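PDB 3WLA: oxidized polyvinyl alcohol hydrolase from Sphingopyxis, which hydrolyses beta-diketones such as nonane-4,6-dione and cleaves oxidized polyvinyl alcohol in the second step of polyvinyl alcohol degradation. Local coordinates for residues W10-G15 with V142-T147; G160-G165 with H283-P288. All blocks are in the same frame, centred on the assembly; numbering follows the deposited sequence.

Contact 1 of 2, residues W10-G15 with V142-T147; sequences WACPEG and VRCVGT
Cys12 and Cys144 join in a disulfide that staples the N-terminal loop ahead of strand 21-28 to the C-terminal end of helix 133-145, a cross-link at the periphery of the alpha/beta-hydrolase fold. The S-S bond turns through a chi3 of 91°, close to the relaxed right angle. Cys144 SG stands anti to its backbone N (chi1 176°), which carries it out to meet the loop. Thr147 lies beside the bridge: its OG1 approaches Cys12 SG at 3.3 Å and is hydrogen-bonded to Cys144 O, a carbonyl that also accepts from Thr147 N. The methyl CG2 of Thr147 rests 3.3 Å from Ala11 N.

The backbones are tied as well. Ala11 N donates to Arg143 O over 3.3 Å, a bent bond whose donor stands above the carbonyl plane, and Ala11 O receives a CA-H...O contact from Cys144 CA at 3.1 Å. Just before Ala11 in the chain, the Trp10 ring lies beside Gly146 and the last turn of helix 133-145, with Arg143 O in plane at its edge and Gly146 CA 3.4 Å from Trp10 CE3. A CB on Gly146 would collide with that same ring atom. An alanine in place of Trp10 would probably leave a gap beside Gly146 CA and Arg143 O, where CE3 now sits. The guanidinium of Arg143 turns elsewhere, forming salt bridges with Glu9 and Glu139. A covalent bond thus fixes the loop to the helix, while one conventional hydrogen bond and close packing set how it lies; the disulfide is consistent with the oxidising periplasm in which the enzyme works.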
loop_
_atom_site.group_PDB
_atom_site.type_symbol
_atom_site.label_atom_id
_atom_site.label_comp_id
_atom_site.label_asym_id
_atom_site.label_seq_id
_atom_site.Cartn_x
_atom_site.Cartn_y
_atom_site.Cartn_z
ATOM N N TRP A 10 -20.496 7.345 5.459
ATOM C CA TRP A 10 -19.708 7.923 6.532
ATOM C C TRP A 10 -20.228 7.743 7.953
ATOM O O TRP A 10 -21.393 8.006 8.230
ATOM C CB TRP A 10 -19.506 9.405 6.218
ATOM C CG TRP A 10 -19.311 9.597 4.749
ATOM C CD1 TRP A 10 -20.255 9.998 3.837
ATOM C CD2 TRP A 10 -18.146 9.233 3.983
ATOM N NE1 TRP A 10 -19.756 9.890 2.541
ATOM C CE2 TRP A 10 -18.466 9.423 2.606
ATOM C CE3 TRP A 10 -16.866 8.751 4.321
ATOM C CZ2 TRP A 10 -17.546 9.145 1.571
ATOM C CZ3 TRP A 10 -15.949 8.469 3.278
ATOM C CH2 TRP A 10 -16.298 8.666 1.931
ATOM N N ALA A 11 -19.360 7.284 8.852
ATOM C CA ALA A 11 -19.735 7.064 10.246
ATOM C C ALA A 11 -18.503 6.911 11.135
ATOM O O ALA A 11 -17.426 6.519 10.667
ATOM C CB ALA A 11 -20.622 5.818 10.369
ATOM N N CYS A 12 -18.666 7.232 12.415
ATOM C CA CYS A 12 -17.565 7.108 13.372
ATOM C C CYS A 12 -17.939 6.130 14.453
ATOM O O CYS A 12 -19.112 5.845 14.641
ATOM C CB CYS A 12 -17.197 8.472 14.007
ATOM S SG CYS A 12 -16.245 9.585 12.892
ATOM N N PRO A 13 -16.945 5.526 15.124
ATOM C CA PRO A 13 -17.348 4.600 16.180
ATOM C C PRO A 13 -17.840 5.431 17.372
ATOM O O PRO A 13 -17.430 6.601 17.553
ATOM C CB PRO A 13 -16.058 3.840 16.480
ATOM C CG PRO A 13 -14.984 4.792 16.044
ATOM C CD PRO A 13 -15.539 5.314 14.763
ATOM N N GLU A 14 -18.735 4.821 18.162
ATOM C CA GLU A 14 -19.314 5.438 19.348
ATOM C C GLU A 14 -18.227 6.082 20.183
ATOM O O GLU A 14 -17.248 5.413 20.515
ATOM C CB GLU A 14 -19.979 4.374 20.230
ATOM C CG GLU A 14 -20.932 3.402 19.525
ATOM C CD GLU A 14 -22.357 3.953 19.417
ATOM O OE1 GLU A 14 -22.649 4.956 20.124
ATOM O OE2 GLU A 14 -23.178 3.375 18.647
ATOM N N GLY A 15 -18.392 7.358 20.521
ATOM C CA GLY A 15 -17.425 8.016 21.378
ATOM C C GLY A 15 -16.220 8.637 20.717
ATOM O O GLY A 15 -15.379 9.270 21.384
ATOM N N VAL A 142 -10.983 5.962 7.279
ATOM C CA VAL A 142 -11.393 6.853 6.213
ATOM C C VAL A 142 -12.882 7.102 6.349
ATOM O O VAL A 142 -13.297 8.258 6.307
ATOM C CB VAL A 142 -11.069 6.283 4.825
ATOM C CG1 VAL A 142 -11.641 7.204 3.746
ATOM C CG2 VAL A 142 -9.519 6.186 4.653
ATOM N N ARG A 143 -13.684 6.048 6.517
ATOM C CA ARG A 143 -15.133 6.267 6.689
ATOM C C ARG A 143 -15.435 7.267 7.819
ATOM O O ARG A 143 -16.368 8.064 7.707
ATOM C CB ARG A 143 -15.855 4.951 6.960
ATOM C CG ARG A 143 -16.191 4.169 5.723
ATOM C CD ARG A 143 -16.992 2.947 6.111
ATOM N NE ARG A 143 -17.034 2.000 4.997
ATOM C CZ ARG A 143 -17.723 2.178 3.873
ATOM N NH1 ARG A 143 -18.457 3.270 3.695
ATOM N NH2 ARG A 143 -17.652 1.265 2.919
ATOM N N CYS A 144 -14.640 7.265 8.882
ATOM C CA CYS A 144 -14.870 8.188 9.989
ATOM C C CYS A 144 -14.467 9.627 9.664
ATOM O O CYS A 144 -15.214 10.556 9.958
ATOM C CB CYS A 144 -14.149 7.723 11.268
ATOM S SG CYS A 144 -14.261 8.874 12.711
ATOM N N VAL A 145 -13.305 9.832 9.044
ATOM C CA VAL A 145 -12.896 11.197 8.710
ATOM C C VAL A 145 -13.978 11.826 7.824
ATOM O O VAL A 145 -14.278 13.028 7.927
ATOM C CB VAL A 145 -11.529 11.195 7.967
ATOM C CG1 VAL A 145 -11.194 12.588 7.463
ATOM C CG2 VAL A 145 -10.432 10.738 8.903
ATOM N N GLY A 146 -14.555 10.991 6.963
ATOM C CA GLY A 146 -15.604 11.412 6.050
ATOM C C GLY A 146 -16.865 11.989 6.724
ATOM O O GLY A 146 -17.776 12.444 6.027
ATOM N N THR A 147 -16.937 11.979 8.057
ATOM C CA THR A 147 -18.121 12.547 8.714
ATOM C C THR A 147 -17.862 14.012 9.051
ATOM O O THR A 147 -18.795 14.753 9.323
ATOM C CB THR A 147 -18.502 11.826 10.040
ATOM O OG1 THR A 147 -17.432 11.970 10.985
ATOM C CG2 THR A 147 -18.815 10.352 9.806
#

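Contact 2 of 2, residues G160-G165 with H283-P288; sequences GISAGG and HGHMWP. With SO4 (sulfate ion), chain D.
Ser162 OG sits at the edge of the His285 imidazole, nearly in the ring plane, and accepts a hydrogen bond of 2.8 Å from His285 NE2. The same hydroxyl donates to O1 of a sulfate ion at 2.6 Å, so both the histidine and the anion grip it. With OG anti to the backbone N (chi1 -167°), the serine reaches across to the ring. The sulfate, probably from the crystallisation liquor, is also held by the backbone N-H groups of Thr56 and Val57, an arrangement consistent with an oxyanion hole.

Ser162 probably tops the nucleophile elbow (GxSxG, Gly160 to Gly164), in the sharp turn between strand 155-161 and helix 163-174 that marks the alpha/beta-hydrolase fold; the positive phi of Ser162, 57°, is as expected for such a tight turn. A CB on Gly160 would clash with Gly164 O. On the far side of the imidazole, ND1 bonds to Asp243, which probably completes a Ser-His-Asp triad, and Tyr257 stacks on the ring.

Further out, Ile161 points toward the histidine loop. Its CB lies 3.7 Å from CE3 of Trp287, CG2 meets that indole at its edge, and CD1 comes 3.4 Å from Met286 O. Trp287 is anchored in turn through NE1 to Asn296 on helix 292-304.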
loop_
_atom_site.group_PDB
_atom_site.type_symbol
_atom_site.label_atom_id
_atom_site.label_comp_id
_atom_site.label_asym_id
_atom_site.label_seq_id
_atom_site.Cartn_x
_atom_site.Cartn_y
_atom_site.Cartn_z
ATOM N N GLY A 160 1.907 3.180 0.030
ATOM C CA GLY A 160 2.935 3.031 1.025
ATOM C C GLY A 160 4.235 2.539 0.471
ATOM O O GLY A 160 4.307 2.079 -0.688
ATOM N N ILE A 161 5.253 2.620 1.325
ATOM C CA ILE A 161 6.598 2.188 1.005
ATOM C C ILE A 161 6.937 0.923 1.807
ATOM O O ILE A 161 6.599 0.817 2.992
ATOM C CB ILE A 161 7.589 3.344 1.302
ATOM C CG1 ILE A 161 9.031 2.872 1.096
ATOM C CG2 ILE A 161 7.456 3.822 2.820
ATOM C CD1 ILE A 161 9.383 2.282 -0.341
ATOM N N SER A 162 7.539 -0.079 1.150
ATOM C CA SER A 162 7.982 -1.300 1.836
ATOM C C SER A 162 6.833 -2.037 2.585
ATOM O O SER A 162 5.864 -2.422 1.944
ATOM C CB SER A 162 9.150 -0.902 2.787
ATOM O OG SER A 162 9.852 -2.052 3.280
ATOM N N ALA A 163 6.915 -2.273 3.899
ATOM C CA ALA A 163 5.788 -2.944 4.574
ATOM C C ALA A 163 4.477 -2.159 4.275
ATOM O O ALA A 163 3.410 -2.748 4.149
ATOM C CB ALA A 163 6.043 -3.026 6.124
ATOM N N GLY A 164 4.569 -0.836 4.132
ATOM C CA GLY A 164 3.379 -0.072 3.813
ATOM C C GLY A 164 2.873 -0.361 2.390
ATOM O O GLY A 164 1.693 -0.250 2.122
ATOM N N GLY A 165 3.776 -0.712 1.476
ATOM C CA GLY A 165 3.342 -1.048 0.109
ATOM C C GLY A 165 2.734 -2.449 0.158
ATOM O O GLY A 165 1.760 -2.739 -0.526
ATOM N N HIS A 283 15.762 4.874 -7.289
ATOM C CA HIS A 283 16.166 5.225 -5.943
ATOM C C HIS A 283 16.433 4.130 -4.924
ATOM O O HIS A 283 16.776 4.424 -3.750
ATOM C CB HIS A 283 15.140 6.183 -5.401
ATOM C CG HIS A 283 13.796 5.573 -5.318
ATOM N ND1 HIS A 283 13.004 5.375 -6.440
ATOM C CD2 HIS A 283 13.160 4.968 -4.281
ATOM C CE1 HIS A 283 11.947 4.664 -6.091
ATOM N NE2 HIS A 283 12.019 4.403 -4.790
ATOM N N GLY A 284 16.262 2.874 -5.305
ATOM C CA GLY A 284 16.528 1.828 -4.342
ATOM C C GLY A 284 15.258 1.548 -3.526
ATOM O O GLY A 284 14.108 1.611 -4.090
ATOM N N HIS A 285 15.420 1.289 -2.214
ATOM C CA HIS A 285 14.285 0.927 -1.360
ATOM C C HIS A 285 14.014 2.008 -0.296
ATOM O O HIS A 285 14.586 1.941 0.801
ATOM C CB HIS A 285 14.581 -0.420 -0.669
ATOM C CG HIS A 285 13.389 -1.049 -0.034
ATOM N ND1 HIS A 285 12.300 -1.483 -0.764
ATOM C CD2 HIS A 285 13.063 -1.244 1.274
ATOM C CE1 HIS A 285 11.353 -1.906 0.060
ATOM N NE2 HIS A 285 11.788 -1.769 1.302
ATOM N N MET A 286 13.160 2.973 -0.627
ATOM C CA MET A 286 12.792 4.070 0.281
ATOM C C MET A 286 11.817 4.851 -0.512
ATOM O O MET A 286 11.592 4.522 -1.652
ATOM C CB MET A 286 14.015 4.933 0.623
ATOM C CG MET A 286 14.705 5.534 -0.585
ATOM S SD MET A 286 16.285 6.417 -0.175
ATOM C CE MET A 286 17.201 5.044 0.329
ATOM N N TRP A 287 11.225 5.891 0.044
ATOM C CA TRP A 287 10.275 6.671 -0.735
ATOM C C TRP A 287 10.958 7.234 -1.971
ATOM O O TRP A 287 12.125 7.580 -1.908
ATOM C CB TRP A 287 9.732 7.841 0.108
ATOM C CG TRP A 287 8.454 8.344 -0.438
ATOM C CD1 TRP A 287 8.305 9.317 -1.386
ATOM C CD2 TRP A 287 7.125 7.805 -0.193
ATOM N NE1 TRP A 287 6.969 9.398 -1.752
ATOM C CE2 TRP A 287 6.238 8.491 -1.034
ATOM C CE3 TRP A 287 6.611 6.810 0.655
ATOM C CZ2 TRP A 287 4.861 8.229 -1.045
ATOM C CZ3 TRP A 287 5.235 6.550 0.645
ATOM C CH2 TRP A 287 4.377 7.265 -0.193
ATOM N N PRO A 288 10.249 7.322 -3.114
ATOM C CA PRO A 288 10.819 7.875 -4.391
ATOM C C PRO A 288 11.586 9.155 -4.068
ATOM O O PRO A 288 10.995 10.119 -3.540
ATOM C CB PRO A 288 9.571 8.148 -5.211
ATOM C CG PRO A 288 8.803 6.911 -4.942
ATOM C CD PRO A 288 9.012 6.584 -3.400
HETATM S S SO4 D . 11.585 0.151 5.569
HETATM O O1 SO4 D . 10.506 -0.846 5.528
HETATM O O2 SO4 D . 11.191 1.276 6.462
HETATM O O3 SO4 D . 12.762 -0.442 6.157
HETATM O O4 SO4 D . 11.922 0.664 4.239
#

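How the contacts relate
The two contacts illustrate how chemistry follows position in a fold. Contact 1 lies at the margin, its centre about 22 Å from that of the chain, and is partly buried; contact 2 is largely enclosed, its centre about 10 Å from the chain's and on the opposite side of it. The centres of the two contacts are about 29 Å apart and their nearest atoms about 13 Å, so they do not touch, and along the chain they follow in series. They use different helices, 133-145 and 163-174, although both belong to the framework around the one mixed sheet. Near the surface a covalent bridge fastens a terminal loop; in the interior, non-covalent bonds and apolar packing bring together Ser162, the probable nucleophile, and His285.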